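Local coordinates for protein single domain haemoglobin (Campylobacter jejuni, PDB 2WY4) that binds haem b and, in this crystal, cyanide, and probably takes part in oxygen binding and nitric oxide detoxification, as in related bacterial globins, at residues Asp11-Pro14 with Ile15-Asn19; Glu91-Tyr94 with Pro95-Gly98. All coordinates share one frame; numbering follows the deposited sequence. Where two conformers were deposited one is given.

Contact 1: residues Asp11-Pro14 with Ile15-Asn19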
ATOM      1  N   ASP A  11      -9.580  -2.988 -12.835  1.00 17.23           N
ATOM      2  CA  ASP A  11     -10.989  -2.966 -12.484  1.00 17.59           C
ATOM      3  C   ASP A  11     -11.173  -2.442 -11.075  1.00 16.69           C
ATOM      4  O   ASP A  11     -12.221  -1.939 -10.720  1.00 17.93           O
ATOM      5  CB  ASP A  11     -11.596  -4.384 -12.533  1.00 17.63           C
ATOM      6  CG  ASP A  11     -11.753  -4.948 -13.935  1.00 19.67           C
ATOM      7  OD1 ASP A  11     -11.678  -4.230 -14.947  1.00 18.83           O
ATOM      8  OD2 ASP A  11     -11.995  -6.156 -14.075  1.00 22.38           O
ATOM      9  N   CYS A  12     -10.145  -2.590 -10.263  1.00 15.85           N
ATOM     10  CA  CYS A  12     -10.201  -2.147  -8.878  1.00 15.97           C
ATOM     11  C   CYS A  12      -9.913  -0.669  -8.704  1.00 15.53           C
ATOM     12  O   CYS A  12     -10.208  -0.120  -7.638  1.00 16.03           O
ATOM     13  CB  CYS A  12      -9.271  -2.987  -8.001  1.00 16.14           C
ATOM     14  SG  CYS A  12      -9.885  -4.684  -7.779  1.00 18.93           S
ATOM     15  N   VAL A  13      -9.352  -0.010  -9.726  1.00 15.22           N
ATOM     16  CA  VAL A  13      -9.135   1.441  -9.645  1.00 15.92           C
ATOM     17  C   VAL A  13     -10.408   2.219  -9.218  1.00 15.04           C
ATOM     18  O   VAL A  13     -10.385   2.967  -8.256  1.00 15.01           O
ATOM     19  CB  VAL A  13      -8.473   1.999 -10.904  1.00 16.28           C
ATOM     20  CG1 VAL A  13      -8.486   3.535 -10.884  1.00 15.64           C
ATOM     21  CG2 VAL A  13      -7.054   1.514 -10.998  1.00 18.26           C
ATOM     22  N   PRO A  14     -11.518   2.052  -9.913  1.00 16.89           N
ATOM     23  CA  PRO A  14     -12.742   2.748  -9.506  1.00 17.32           C
ATOM     24  C   PRO A  14     -13.206   2.440  -8.095  1.00 17.27           C
ATOM     25  O   PRO A  14     -13.758   3.301  -7.399  1.00 17.81           O
ATOM     26  CB  PRO A  14     -13.788   2.256 -10.523  1.00 17.38           C
ATOM     27  CG  PRO A  14     -13.059   1.610 -11.592  1.00 18.69           C
ATOM     28  CD  PRO A  14     -11.712   1.301 -11.150  1.00 17.03           C
ATOM     29  N   ILE A  15     -12.996   1.202  -7.664  1.00 17.68           N
ATOM     30  CA  ILE A  15     -13.403   0.808  -6.332  1.00 17.82           C
ATOM     31  C   ILE A  15     -12.619   1.592  -5.307  1.00 16.56           C
ATOM     32  O   ILE A  15     -13.144   2.048  -4.296  1.00 18.54           O
ATOM     33  CB  ILE A  15     -13.173  -0.721  -6.141  1.00 18.65           C
ATOM     34  CG1 ILE A  15     -14.061  -1.503  -7.119  1.00 20.17           C
ATOM     35  CG2 ILE A  15     -13.404  -1.129  -4.693  1.00 18.86           C
ATOM     36  CD1 ILE A  15     -13.840  -3.046  -7.060  1.00 22.68           C
ATOM     37  N   LEU A  16     -11.337   1.755  -5.587  1.00 16.36           N
ATOM     38  CA  LEU A  16     -10.463   2.508  -4.727  1.00 16.06           C
ATOM     39  C   LEU A  16     -10.724   4.015  -4.841  1.00 16.44           C
ATOM     40  O   LEU A  16     -10.550   4.744  -3.867  1.00 16.08           O
ATOM     41  CB  LEU A  16      -9.002   2.221  -5.069  1.00 15.75           C
ATOM     42  CG  LEU A  16      -8.433   0.822  -4.867  1.00 18.06           C
ATOM     43  CD1 LEU A  16      -7.160   0.601  -5.670  1.00 21.26           C
ATOM     44  CD2 LEU A  16      -8.132   0.670  -3.429  1.00 18.40           C
ATOM     45  N   GLN A  17     -11.106   4.477  -6.025  1.00 16.58           N
ATOM     46  CA  GLN A  17     -11.473   5.895  -6.171  1.00 16.68           C
ATOM     47  C   GLN A  17     -12.669   6.202  -5.271  1.00 16.71           C
ATOM     48  O   GLN A  17     -12.743   7.291  -4.697  1.00 19.10           O
ATOM     49  CB  GLN A  17     -11.845   6.231  -7.630  1.00 16.83           C
ATOM     50  CG  GLN A  17     -10.684   6.352  -8.558  1.00 17.77           C
ATOM     51  CD  GLN A  17     -11.103   6.572  -9.990  1.00 17.73           C
ATOM     52  OE1 GLN A  17     -11.574   5.666 -10.640  1.00 20.93           O
ATOM     53  NE2 GLN A  17     -10.969   7.810 -10.456  1.00 21.75           N
ATOM     54  N   LYS A  18     -13.596   5.255  -5.150  1.00 17.82           N
ATOM     55  CA  LYS A  18     -14.828   5.492  -4.437  1.00 19.04           C
ATOM     56  C   LYS A  18     -14.730   5.225  -2.957  1.00 18.33           C
ATOM     57  O   LYS A  18     -15.320   5.938  -2.152  1.00 19.17           O
ATOM     58  CB  LYS A  18     -15.935   4.633  -5.008  1.00 20.77           C
ATOM     59  CG  LYS A  18     -17.314   5.005  -4.515  1.00 23.91           C
ATOM     60  CD  LYS A  18     -18.410   4.388  -5.394  1.00 27.24           C
ATOM     61  CE  LYS A  18     -18.609   2.917  -5.102  1.00 29.05           C
ATOM     62  NZ  LYS A  18     -19.176   2.678  -3.728  1.00 28.33           N
ATOM     63  N   ASN A  19     -13.991   4.194  -2.563  1.00 16.52           N
ATOM     64  CA  ASN A  19     -13.947   3.840  -1.153  1.00 16.05           C
ATOM     65  C   ASN A  19     -12.550   3.522  -0.661  1.00 15.13           C
ATOM     66  O   ASN A  19     -12.379   2.829   0.332  1.00 14.60           O
ATOM     67  CB  ASN A  19     -14.899   2.677  -0.854  1.00 16.67           C
ATOM     68  CG  ASN A  19     -16.351   3.025  -1.065  1.00 16.00           C
ATOM     69  OD1 ASN A  19     -16.897   2.785  -2.154  1.00 18.52           O
ATOM     70  ND2 ASN A  19     -16.991   3.596  -0.028  1.00 19.15           N
TER
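Gln17 lies back along the preceding turn over Val13 and Pro14, on the first helix of the globin fold, helix 4-34, where Pro14 interrupts the bonding and kinks the axis. Its CB sits over two carbonyls, 3.5 Å from Pro14 O and slightly farther from Val13 O. CG is beside its own backbone N and anti to the carbonyl carbon (chi1 -76°), which aims the chain toward the N-terminal turn; CG then rests against Val13 O. The end of Gln17 passes across Val13 at an angle, with CD 4.1 Å from Val13 CG1, and at the tip OE1 stands 3.3 Å from Pro14 CA. A long, flexible polar side chain suits this exposed flank, since its methylenes can lie on the backbone while its amide remains near the surface.

Proline is tolerated at this exposed, kinked turn: its missing N-H leaves one gap in the bonding, and its carbonyl still takes Lys18 N. Leu16 N hydrogen-bonds to Cys12 O, and Gln17 N to Val13 O. On the inner side, apolar Leu16 suits its place against Ile60, Leu61 and Trp119; small Cys12 also meets Trp119, its sulfur engaged in a hydrogen bond as well. Cys12 SG touches Ile15 CD1 at 4.3 Å. Farther on, Lys18 bends at chi3 and chi4, so that NZ donates a hydrogen bond of 2.8 Å to Asn19 OD1, lying in the plane of that amide carbonyl.

Contact 2: residues Glu91-Tyr94 with Pro95-Gly98. With HEM (protoporphyrin IX containing Fe), chain B.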
ATOM      1  N   GLU A  91      12.846  -3.293   4.916  1.00 15.79           N
ATOM      2  CA  GLU A  91      12.348  -4.331   4.040  1.00 15.77           C
ATOM      3  C   GLU A  91      11.415  -5.248   4.787  1.00 15.78           C
ATOM      4  O   GLU A  91      10.390  -5.652   4.260  1.00 15.23           O
ATOM      5  CB  GLU A  91      13.496  -5.189   3.481  0.50 16.36           C
ATOM      6  CG  GLU A  91      14.597  -4.443   2.758  0.50 18.36           C
ATOM      7  CD  GLU A  91      15.713  -5.364   2.302  0.50 19.64           C
ATOM      8  OE1 GLU A  91      15.462  -6.604   2.194  0.50 20.26           O
ATOM      9  OE2 GLU A  91      16.843  -4.849   2.058  0.50 21.74           O
ATOM     10  N   GLU A  92      11.770  -5.592   6.023  1.00 15.31           N
ATOM     11  CA  GLU A  92      11.000  -6.543   6.792  1.00 16.07           C
ATOM     12  C   GLU A  92       9.645  -6.041   7.268  1.00 14.83           C
ATOM     13  O   GLU A  92       8.862  -6.805   7.803  1.00 16.33           O
ATOM     14  CB  GLU A  92      11.820  -7.021   8.005  1.00 16.63           C
ATOM     15  CG  GLU A  92      13.040  -7.830   7.649  1.00 18.64           C
ATOM     16  CD  GLU A  92      14.142  -7.051   6.973  1.00 18.34           C
ATOM     17  OE1 GLU A  92      14.372  -5.880   7.347  1.00 19.58           O
ATOM     18  OE2 GLU A  92      14.826  -7.630   6.070  1.00 22.98           O
ATOM     19  N   HIS A  93       9.366  -4.739   7.110  1.00 13.67           N
ATOM     20  CA  HIS A  93       8.024  -4.243   7.472  1.00 13.76           C
ATOM     21  C   HIS A  93       7.051  -4.476   6.334  1.00 12.31           C
ATOM     22  O   HIS A  93       5.882  -4.525   6.560  1.00 12.99           O
ATOM     23  CB  HIS A  93       8.021  -2.745   7.737  1.00 13.73           C
ATOM     24  CG  HIS A  93       8.656  -2.332   9.029  1.00 14.92           C
ATOM     25  ND1 HIS A  93       9.761  -1.514   9.071  1.00 15.26           N
ATOM     26  CD2 HIS A  93       8.315  -2.583  10.314  1.00 16.64           C
ATOM     27  CE1 HIS A  93      10.087  -1.303  10.337  1.00 15.98           C
ATOM     28  NE2 HIS A  93       9.207  -1.917  11.110  1.00 17.10           N
ATOM     29  N   TYR A  94       7.545  -4.620   5.114  1.00 12.29           N
ATOM     30  CA  TYR A  94       6.654  -4.767   3.972  1.00 12.66           C
ATOM     31  C   TYR A  94       5.733  -6.001   4.053  1.00 13.16           C
ATOM     32  O   TYR A  94       4.563  -5.882   3.668  1.00 13.65           O
ATOM     33  CB  TYR A  94       7.382  -4.625   2.614  1.00 12.28           C
ATOM     34  CG  TYR A  94       7.700  -3.198   2.274  1.00 12.37           C
ATOM     35  CD1 TYR A  94       8.816  -2.579   2.798  1.00 14.33           C
ATOM     36  CD2 TYR A  94       6.850  -2.450   1.470  1.00 13.52           C
ATOM     37  CE1 TYR A  94       9.080  -1.264   2.541  1.00 12.93           C
ATOM     38  CE2 TYR A  94       7.111  -1.134   1.211  1.00 13.93           C
ATOM     39  CZ  TYR A  94       8.226  -0.551   1.734  1.00 13.20           C
ATOM     40  OH  TYR A  94       8.500   0.771   1.449  1.00 13.50           O
ATOM     41  N   PRO A  95       6.199  -7.185   4.515  1.00 14.10           N
ATOM     42  CA  PRO A  95       5.259  -8.292   4.696  1.00 13.54           C
ATOM     43  C   PRO A  95       4.137  -8.002   5.744  1.00 12.94           C
ATOM     44  O   PRO A  95       3.041  -8.600   5.686  1.00 13.60           O
ATOM     45  CB  PRO A  95       6.170  -9.447   5.144  1.00 13.29           C
ATOM     46  CG  PRO A  95       7.491  -9.101   4.633  1.00 13.81           C
ATOM     47  CD  PRO A  95       7.581  -7.614   4.792  1.00 13.65           C
ATOM     48  N   ILE A  96       4.410  -7.134   6.713  1.00 13.61           N
ATOM     49  CA  ILE A  96       3.395  -6.758   7.689  1.00 13.20           C
ATOM     50  C   ILE A  96       2.309  -5.958   6.993  1.00 13.53           C
ATOM     51  O   ILE A  96       1.128  -6.215   7.116  1.00 13.30           O
ATOM     52  CB  ILE A  96       4.025  -5.950   8.842  1.00 13.83           C
ATOM     53  CG1 ILE A  96       4.945  -6.855   9.656  1.00 15.65           C
ATOM     54  CG2 ILE A  96       2.965  -5.380   9.701  1.00 15.28           C
ATOM     55  CD1 ILE A  96       5.777  -6.107  10.698  1.00 17.10           C
ATOM     56  N   VAL A  97       2.732  -4.936   6.261  1.00 13.16           N
ATOM     57  CA  VAL A  97       1.797  -4.131   5.488  1.00 13.40           C
ATOM     58  C   VAL A  97       0.994  -4.990   4.520  1.00 13.60           C
ATOM     59  O   VAL A  97      -0.216  -4.820   4.388  1.00 13.75           O
ATOM     60  CB  VAL A  97       2.528  -2.932   4.785  1.00 12.10           C
ATOM     61  CG1 VAL A  97       1.669  -2.315   3.701  1.00 13.16           C
ATOM     62  CG2 VAL A  97       2.919  -1.911   5.841  1.00 13.30           C
ATOM     63  N   GLY A  98       1.654  -5.930   3.840  1.00 13.24           N
ATOM     64  CA  GLY A  98       0.927  -6.758   2.897  1.00 14.24           C
ATOM     65  C   GLY A  98      -0.141  -7.609   3.583  1.00 13.82           C
ATOM     66  O   GLY A  98      -1.238  -7.763   3.073  1.00 14.21           O
TER
HETATM   67  CHA HEM B 150       3.909   7.324   4.802  1.00 10.86           C
HETATM   68  CHB HEM B 150       2.651   4.693   0.978  1.00 10.61           C
HETATM   69  CHC HEM B 150       4.571   0.800   3.072  1.00 11.96           C
HETATM   70  CHD HEM B 150       5.232   3.330   7.162  1.00 10.33           C
HETATM   71  C1A HEM B 150       3.483   6.986   3.573  1.00 10.31           C
HETATM   72  C2A HEM B 150       2.919   7.859   2.588  1.00 11.22           C
HETATM   73  C3A HEM B 150       2.544   7.138   1.516  1.00 11.36           C
HETATM   74  C4A HEM B 150       2.874   5.762   1.832  1.00 11.08           C
HETATM   75  CMA HEM B 150       1.916   7.672   0.220  1.00 11.82           C
HETATM   76  CAA HEM B 150       2.789   9.393   2.755  1.00 12.48           C
HETATM   77  CBA HEM B 150       4.159  10.068   2.855  1.00 14.21           C
HETATM   78  CGA HEM B 150       4.758  10.611   1.598  1.00 17.75           C
HETATM   79  O1A HEM B 150       4.033  10.770   0.581  1.00 19.71           O
HETATM   80  O2A HEM B 150       5.992  10.953   1.646  1.00 19.80           O
HETATM   81  C1B HEM B 150       3.035   3.403   1.231  1.00 11.65           C
HETATM   82  C2B HEM B 150       2.880   2.313   0.336  1.00 11.68           C
HETATM   83  C3B HEM B 150       3.420   1.229   0.918  1.00 11.05           C
HETATM   84  C4B HEM B 150       3.925   1.610   2.190  1.00 12.16           C
HETATM   85  CMB HEM B 150       2.148   2.378  -0.998  1.00 12.57           C
HETATM   86  CAB HEM B 150       3.485  -0.222   0.422  1.00 11.59           C
HETATM   87  CBB HEM B 150       3.814  -0.521  -0.821  1.00 14.19           C
HETATM   88  C1C HEM B 150       4.977   1.122   4.346  1.00 11.56           C
HETATM   89  C2C HEM B 150       5.628   0.305   5.308  1.00 12.40           C
HETATM   90  C3C HEM B 150       5.773   1.013   6.408  1.00 13.14           C
HETATM   91  C4C HEM B 150       5.191   2.317   6.221  1.00 11.73           C
HETATM   92  CMC HEM B 150       6.127  -1.124   5.040  1.00 11.48           C
HETATM   93  CAC HEM B 150       6.423   0.533   7.695  1.00 14.29           C
HETATM   94  CBC HEM B 150       5.702   0.517   8.823  1.00 14.64           C
HETATM   95  C1D HEM B 150       4.933   4.645   6.863  1.00 11.92           C
HETATM   96  C2D HEM B 150       5.019   5.676   7.824  1.00 12.11           C
HETATM   97  C3D HEM B 150       4.626   6.934   7.135  1.00 11.71           C
HETATM   98  C4D HEM B 150       4.349   6.526   5.798  1.00 11.50           C
HETATM   99  CMD HEM B 150       5.450   5.526   9.267  1.00 12.91           C
HETATM  100  CAD HEM B 150       4.512   8.336   7.709  1.00 12.14           C
HETATM  101  CBD HEM B 150       3.032   8.659   7.894  1.00 12.89           C
HETATM  102  CGD HEM B 150       2.771   9.870   8.738  1.00 11.87           C
HETATM  103  O1D HEM B 150       1.900   9.774   9.611  1.00 12.50           O
HETATM  104  O2D HEM B 150       3.432  10.912   8.484  1.00 14.61           O
HETATM  105  NA  HEM B 150       3.444   5.690   3.105  1.00 11.04           N
HETATM  106  NB  HEM B 150       3.689   2.958   2.352  1.00 11.49           N
HETATM  107  NC  HEM B 150       4.720   2.356   4.926  1.00 12.14           N
HETATM  108  ND  HEM B 150       4.519   5.160   5.657  1.00 12.34           N
HETATM  109 FE   HEM B 150       4.106   4.053   4.002  1.00 12.78          FE
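Two amides converge on His93 O: Val97 N at 3.2 Å, almost straight with an N-H...O angle of 168°, and Ile96 N, whose bond is bent and weak. Next to it, Tyr94 O accepts Gly98 N at 2.9 Å and also the hydroxyl of Tyr123. Pro95 fits this first turn of helix 94-109, where its missing N-H matters little, and its CD lies against Tyr94 CB. Residues 91-94, the FG corner of the globin fold, lead from helix 74-86, which carries the axial iron ligand His84, into helix 94-109, the G helix. Three side chains here reach the haem. The Tyr94 ring lies with one face beneath the haem methyl CMC, which stands 3.6 Å above the ring centre, a CH-pi arrangement; CE2 comes to 3.7 Å from CHC. Aromatic and polar at once, tyrosine can pack on the porphyrin while its OH bonds Glu134, and it lies close to His84. Val97 is branched and buried: with CG1 turned opposite the backbone N (chi1 165°), CG2 is left to meet CMC at 3.4 Å. His93 offers CB to vinyl CAC, with CBC over one ring face and Ile96 CD1 at the ring edge, while ND1 bonds Lys90 N.

Both contacts hold a proline, but contact 1 is continuous helix, where Pro14 kinks helix 4-34 well inside its length, whereas contact 2 joins a loop to the opening turn of helix 94-109. They lie on opposite sides of the chain's centre, about 23 Å apart between centres. Contact 1 is largely surface, with polar tips on its outer flank and an apolar inner side against helices 51-65 and 113-139, away from the annotated sites. Contact 2 also has exposed residues, but buried Tyr94 and Val97, with the partly exposed His93, line the haem pocket, so aromatic and aliphatic groups there face porphyrin carbons. Helix 113-139 is a shared neighbour, meeting contact 1 through Trp119 and contact 2 through Tyr123 and Glu134.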